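Long-range contacts in transcriptional regulator (Saccharomonospora viridis, PDB 4KWA), which probably represses transcription as a TetR-family DNA-binding protein and binds choline in its C-terminal domain: residues 4-9 and 42-47; 156-161 and 180-185. One frame throughout, in Å; residues are numbered along the deposited sequence.

Interaction 1 of 2, residues 4-9 and 42-47; sequences EARRRI and HYHFPS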
loop_
_atom_site.group_PDB
_atom_site.type_symbol
_atom_site.label_atom_id
_atom_site.label_comp_id
_atom_site.label_asym_id
_atom_site.label_seq_id
_atom_site.Cartn_x
_atom_site.Cartn_y
_atom_site.Cartn_z
ATOM N N GLU A 4 8.049 -30.923 9.647
ATOM C CA GLU A 4 6.746 -31.129 8.981
ATOM C C GLU A 4 5.598 -30.463 9.795
ATOM O O GLU A 4 4.739 -29.832 9.214
ATOM C CB GLU A 4 6.490 -32.638 8.752
ATOM C CG GLU A 4 5.061 -33.070 8.415
ATOM C CD GLU A 4 4.514 -32.485 7.128
ATOM O OE1 GLU A 4 5.306 -31.933 6.337
ATOM O OE2 GLU A 4 3.280 -32.601 6.902
ATOM N N ALA A 5 5.635 -30.566 11.126
ATOM C CA ALA A 5 4.635 -29.898 11.970
ATOM C C ALA A 5 4.747 -28.376 11.749
ATOM O O ALA A 5 3.748 -27.711 11.527
ATOM C CB ALA A 5 4.852 -30.249 13.427
ATOM N N ARG A 6 5.974 -27.846 11.729
ATOM C CA ARG A 6 6.204 -26.400 11.489
ATOM C C ARG A 6 5.673 -25.873 10.156
ATOM O O ARG A 6 5.021 -24.798 10.062
ATOM C CB ARG A 6 7.716 -26.043 11.571
ATOM C CG ARG A 6 8.329 -25.966 12.955
ATOM C CD ARG A 6 9.819 -25.570 12.913
ATOM N NE ARG A 6 10.001 -24.136 12.807
ATOM C CZ ARG A 6 10.109 -23.429 11.676
ATOM N NH1 ARG A 6 10.182 -22.114 11.771
ATOM N NH2 ARG A 6 10.110 -23.994 10.460
ATOM N N ARG A 7 6.019 -26.551 9.071
ATOM C CA ARG A 7 5.576 -26.133 7.778
ATOM C C ARG A 7 4.046 -26.054 7.673
ATOM O O ARG A 7 3.493 -25.148 7.091
ATOM C CB ARG A 7 6.063 -27.194 6.781
ATOM C CG ARG A 7 5.872 -26.826 5.334
ATOM C CD ARG A 7 6.069 -28.009 4.413
ATOM N NE ARG A 7 5.003 -29.016 4.592
ATOM C CZ ARG A 7 3.763 -28.888 4.097
ATOM N NH1 ARG A 7 3.397 -27.755 3.456
ATOM N NH2 ARG A 7 2.860 -29.854 4.307
ATOM N N ARG A 8 3.367 -27.077 8.215
ATOM C CA ARG A 8 1.905 -27.133 8.174
ATOM C C ARG A 8 1.278 -25.980 8.960
ATOM O O ARG A 8 0.378 -25.333 8.469
ATOM C CB ARG A 8 1.363 -28.524 8.549
ATOM C CG ARG A 8 1.246 -29.426 7.293
ATOM C CD ARG A 8 0.823 -30.894 7.486
ATOM N NE ARG A 8 -0.444 -31.060 8.210
ATOM C CZ ARG A 8 -0.557 -31.355 9.511
ATOM N NH1 ARG A 8 -1.786 -31.437 10.081
ATOM N NH2 ARG A 8 0.544 -31.572 10.254
ATOM N N ILE A 9 1.832 -25.714 10.139
ATOM C CA ILE A 9 1.369 -24.567 10.906
ATOM C C ILE A 9 1.517 -23.304 10.114
ATOM O O ILE A 9 0.593 -22.471 10.040
ATOM C CB ILE A 9 2.144 -24.420 12.231
ATOM C CG1 ILE A 9 1.852 -25.557 13.194
ATOM C CG2 ILE A 9 1.792 -23.102 12.904
ATOM C CD1 ILE A 9 2.778 -25.638 14.401
ATOM N N HIS A 42 2.377 -23.233 20.232
ATOM C CA HIS A 42 3.187 -22.340 21.126
ATOM C C HIS A 42 4.659 -22.820 21.215
ATOM O O HIS A 42 5.640 -22.032 21.220
ATOM C CB HIS A 42 2.536 -22.245 22.504
ATOM C CG HIS A 42 1.093 -21.768 22.515
ATOM N ND1 HIS A 42 0.680 -20.606 21.911
ATOM C CD2 HIS A 42 0.007 -22.245 23.183
ATOM C CE1 HIS A 42 -0.602 -20.405 22.160
ATOM N NE2 HIS A 42 -1.045 -21.403 22.907
ATOM N N TYR A 43 4.827 -24.132 21.174
ATOM C CA TYR A 43 6.179 -24.707 21.237
ATOM C C TYR A 43 7.021 -24.274 20.088
ATOM O O TYR A 43 8.141 -23.799 20.290
ATOM C CB TYR A 43 6.110 -26.215 21.343
ATOM C CG TYR A 43 7.428 -26.947 21.340
ATOM C CD1 TYR A 43 8.348 -26.805 22.403
ATOM C CD2 TYR A 43 7.712 -27.882 20.347
ATOM C CE1 TYR A 43 9.558 -27.516 22.420
ATOM C CE2 TYR A 43 8.903 -28.612 20.363
ATOM C CZ TYR A 43 9.818 -28.445 21.409
ATOM O OH TYR A 43 10.989 -29.224 21.421
ATOM N N HIS A 44 6.455 -24.246 18.891
ATOM C CA HIS A 44 7.272 -23.816 17.783
ATOM C C HIS A 44 7.317 -22.305 17.617
ATOM O O HIS A 44 8.329 -21.748 17.206
ATOM C CB HIS A 44 6.793 -24.456 16.521
ATOM C CG HIS A 44 7.032 -25.931 16.479
ATOM N ND1 HIS A 44 6.009 -26.853 16.439
ATOM C CD2 HIS A 44 8.183 -26.644 16.523
ATOM C CE1 HIS A 44 6.516 -28.072 16.428
ATOM N NE2 HIS A 44 7.833 -27.973 16.493
ATOM N N PHE A 45 6.246 -21.629 17.993
ATOM C CA PHE A 45 6.130 -20.190 17.785
ATOM C C PHE A 45 5.493 -19.552 19.023
ATOM O O PHE A 45 4.261 -19.419 19.104
ATOM C CB PHE A 45 5.226 -19.977 16.555
ATOM C CG PHE A 45 5.684 -20.770 15.348
ATOM C CD1 PHE A 45 4.966 -21.859 14.887
ATOM C CD2 PHE A 45 6.804 -20.345 14.621
ATOM C CE1 PHE A 45 5.354 -22.550 13.765
ATOM C CE2 PHE A 45 7.210 -21.061 13.517
ATOM C CZ PHE A 45 6.476 -22.166 13.099
ATOM N N PRO A 46 6.347 -19.208 20.022
ATOM C CA PRO A 46 5.906 -18.683 21.315
ATOM C C PRO A 46 5.051 -17.464 21.277
ATOM O O PRO A 46 4.445 -17.162 22.310
ATOM C CB PRO A 46 7.226 -18.438 22.086
ATOM C CG PRO A 46 8.249 -19.259 21.382
ATOM C CD PRO A 46 7.805 -19.269 19.936
ATOM N N SER A 47 5.003 -16.728 20.151
ATOM C CA SER A 47 4.137 -15.625 20.118
ATOM C C SER A 47 3.584 -15.546 18.720
ATOM O O SER A 47 4.160 -16.031 17.725
ATOM C CB SER A 47 4.883 -14.331 20.401
ATOM O OG SER A 47 5.481 -13.918 19.200
#
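Ala5, Arg6 and Ile9 on helix 2-20 pack against His44 and Phe45 at the end of helix 38-44, a contact of apolar groups, two aromatic rings and the Arg6 chain with its guanidinium. It lies inside the TetR-type DNA-binding domain, at the start of this chain. Helix 38-44 lies in the predicted helix-turn-helix motif, in the position of the recognition helix of TetR proteins; the contact packs its C-terminal end on helix 2-20. His44 and Phe45 alone make the contact on their side, and Phe45 is the first residue to leave helical geometry.

Arg6 CG lies over one face of the His44 ring. It makes a CH-pi contact there, 3.9 Å from the ring centroid and 23° off its normal. The approach is offset toward the rim, with Arg6 CG 3.6 Å from His44 CD2. Tyr43 CD2 lies over the opposite face. Ala5 CB meets His44 CE1 at 4.1 Å, and Ile9 CD1 also reaches this ring, at ND1.

Phe45 is buried. His44 CB lies over one face of its ring, and Ile9 CG2 packs on Phe45 CE1 at 3.7 Å. The ring also touches Leu10 of helix 2-20 and Ile51 of helix 48-71. In Arg6 the bend at chi3 (83°) turns NE out of line with the chain. Phe45 CZ lies over one face of the guanidinium, whose plane is tilted 51° to the Phe45 ring. Arg6 NH1 sits at the ring edge, 3.6 Å from Phe45 CE2.

Interaction 2 of 2, residues 156-161 and 180-185; sequences SALIDG and QHLNDF
The Phe185 ring has Leu158 CD2 over one face, and the His181 ring meets Leu158 CD1 obliquely. Over Phe185 the methyl group makes a CH-pi contact, 4.1 Å from the ring centroid and 23° off the normal. It is offset toward the rim, with Leu158 CD2 3.8 Å from Phe185 CG. Leu158 CD1 approaches His181 NE2 at 4.1 Å, a van der Waals contact. The polar partners of His181 belong to the second subunit: ND1 is hydrogen-bonded to Glu150 and NE2 to Arg154 of that chain.

Leu158 CG is anti to the backbone N (chi1 180°), and its two methyls diverge to the two rings. Segments 156-161 and 180-185 run nearly antiparallel, at 166°, with 11.0 Å between their axes. Their helices, 148-168 and 175-190 of the TetR C-terminal domain, pack on the second subunit, consistent with the four-helix bundle by which TetR proteins dimerise. Leu158 also packs on Ala157 of that subunit.

Leu182 touches both Leu158 and Ile159. Its side chain slides past Leu158 in the opposite direction, with Leu182 CD2 3.9 Å from Leu158 CD2. It crosses Ile159 at about a right angle, and Leu182 CD2 touches Ile159 CG1 at 3.8 Å. Ile159 also packs on Trp99, and its side chain comes within about 4 Å of the bound choline ion, which touches the next residue, Asp160.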
loop_
_atom_site.group_PDB
_atom_site.type_symbol
_atom_site.label_atom_id
_atom_site.label_comp_id
_atom_site.label_asym_id
_atom_site.label_seq_id
_atom_site.Cartn_x
_atom_site.Cartn_y
_atom_site.Cartn_z
ATOM N N SER A 156 8.215 -0.324 -9.292
ATOM C CA SER A 156 7.809 -0.940 -8.045
ATOM C C SER A 156 6.711 -0.234 -7.315
ATOM O O SER A 156 5.755 -0.872 -6.820
ATOM C CB SER A 156 8.986 -1.166 -7.093
ATOM O OG SER A 156 9.701 -0.029 -6.835
ATOM N N ALA A 157 6.849 1.081 -7.294
ATOM C CA ALA A 157 5.826 1.953 -6.736
ATOM C C ALA A 157 4.492 1.842 -7.479
ATOM O O ALA A 157 3.400 1.704 -6.791
ATOM C CB ALA A 157 6.301 3.380 -6.601
ATOM N N LEU A 158 4.549 1.858 -8.823
ATOM C CA LEU A 158 3.362 1.791 -9.672
ATOM C C LEU A 158 2.637 0.466 -9.401
ATOM O O LEU A 158 1.437 0.388 -9.208
ATOM C CB LEU A 158 3.760 1.952 -11.119
ATOM C CG LEU A 158 2.623 1.896 -12.150
ATOM C CD1 LEU A 158 1.539 2.931 -11.868
ATOM C CD2 LEU A 158 3.128 2.095 -13.558
ATOM N N ILE A 159 3.427 -0.583 -9.354
ATOM C CA ILE A 159 2.869 -1.877 -9.094
ATOM C C ILE A 159 2.132 -1.932 -7.799
ATOM O O ILE A 159 1.011 -2.459 -7.740
ATOM C CB ILE A 159 3.936 -2.981 -9.155
ATOM C CG1 ILE A 159 4.411 -3.194 -10.597
ATOM C CG2 ILE A 159 3.405 -4.237 -8.429
ATOM C CD1 ILE A 159 5.670 -4.001 -10.732
ATOM N N ASP A 160 2.771 -1.515 -6.712
ATOM C CA ASP A 160 2.104 -1.514 -5.362
ATOM C C ASP A 160 0.798 -0.661 -5.317
ATOM O O ASP A 160 -0.226 -1.072 -4.812
ATOM C CB ASP A 160 3.095 -1.026 -4.322
ATOM C CG ASP A 160 4.142 -2.030 -4.001
ATOM O OD1 ASP A 160 3.956 -3.201 -4.290
ATOM O OD2 ASP A 160 5.101 -1.656 -3.420
ATOM N N GLY A 161 0.832 0.512 -5.919
ATOM C CA GLY A 161 -0.311 1.351 -6.018
ATOM C C GLY A 161 -1.505 0.770 -6.774
ATOM O O GLY A 161 -2.672 0.931 -6.392
ATOM N N GLN A 180 -2.979 -4.478 -18.142
ATOM C CA GLN A 180 -2.979 -3.542 -19.292
ATOM C C GLN A 180 -2.219 -2.218 -18.993
ATOM O O GLN A 180 -1.374 -1.791 -19.763
ATOM C CB GLN A 180 -4.440 -3.208 -19.709
ATOM C CG GLN A 180 -4.485 -2.583 -21.121
ATOM C CD GLN A 180 -5.881 -2.586 -21.743
ATOM O OE1 GLN A 180 -6.032 -2.673 -22.967
ATOM N NE2 GLN A 180 -6.902 -2.537 -20.901
ATOM N N HIS A 181 -2.522 -1.630 -17.845
ATOM C CA HIS A 181 -1.823 -0.414 -17.441
ATOM C C HIS A 181 -0.300 -0.606 -17.366
ATOM O O HIS A 181 0.504 0.225 -17.798
ATOM C CB HIS A 181 -2.409 0.073 -16.091
ATOM C CG HIS A 181 -1.901 1.433 -15.704
ATOM N ND1 HIS A 181 -2.659 2.583 -15.875
ATOM C CD2 HIS A 181 -0.662 1.858 -15.372
ATOM C CE1 HIS A 181 -1.922 3.639 -15.582
ATOM N NE2 HIS A 181 -0.721 3.232 -15.240
ATOM N N LEU A 182 0.142 -1.691 -16.723
ATOM C CA LEU A 182 1.551 -1.977 -16.550
ATOM C C LEU A 182 2.257 -2.319 -17.894
ATOM O O LEU A 182 3.344 -1.831 -18.146
ATOM C CB LEU A 182 1.739 -3.124 -15.539
ATOM C CG LEU A 182 1.543 -2.765 -14.061
ATOM C CD1 LEU A 182 1.460 -4.002 -13.164
ATOM C CD2 LEU A 182 2.642 -1.807 -13.627
ATOM N N ASN A 183 1.583 -3.086 -18.746
ATOM C CA ASN A 183 2.102 -3.383 -20.071
ATOM C C ASN A 183 2.198 -2.058 -20.901
ATOM O O ASN A 183 3.187 -1.857 -21.623
ATOM C CB ASN A 183 1.328 -4.586 -20.679
ATOM C CG ASN A 183 1.855 -5.930 -20.169
ATOM O OD1 ASN A 183 1.257 -6.586 -19.289
ATOM N ND2 ASN A 183 3.021 -6.308 -20.649
ATOM N N ASP A 184 1.236 -1.135 -20.769
ATOM C CA ASP A 184 1.318 0.188 -21.427
ATOM C C ASP A 184 2.515 0.982 -20.938
ATOM O O ASP A 184 3.172 1.644 -21.682
ATOM C CB ASP A 184 0.019 0.963 -21.272
ATOM C CG ASP A 184 -1.116 0.388 -22.157
ATOM O OD1 ASP A 184 -0.789 -0.454 -23.034
ATOM O OD2 ASP A 184 -2.316 0.792 -22.008
ATOM N N PHE A 185 2.772 0.944 -19.650
ATOM C CA PHE A 185 3.892 1.680 -19.079
ATOM C C PHE A 185 5.173 1.060 -19.680
ATOM O O PHE A 185 6.089 1.782 -19.988
ATOM C CB PHE A 185 3.896 1.475 -17.541
ATOM C CG PHE A 185 5.063 2.166 -16.819
ATOM C CD1 PHE A 185 5.078 3.523 -16.620
ATOM C CD2 PHE A 185 6.123 1.447 -16.392
ATOM C CE1 PHE A 185 6.162 4.159 -16.044
ATOM C CE2 PHE A 185 7.246 2.092 -15.809
ATOM C CZ PHE A 185 7.208 3.412 -15.608
#

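Overall arrangement
The two interactions lie on opposite sides of the chain's centre, 37 Å apart between centres and about 24 Å between nearest atoms. They share no helix and follow one another along the chain, which is the TetR-like part of a longer protein. Interaction 1 joins helices 2-20 and 38-44 in the DNA-binding domain. Interaction 2 joins helices 148-168 and 175-190 in the C-terminal domain, beside the choline pocket and the second subunit. The second subunit does not touch interaction 1. This separation fits the usual TetR plan, in which ligand binding in one domain governs DNA binding by the other. Whether choline is the natural effector is not established.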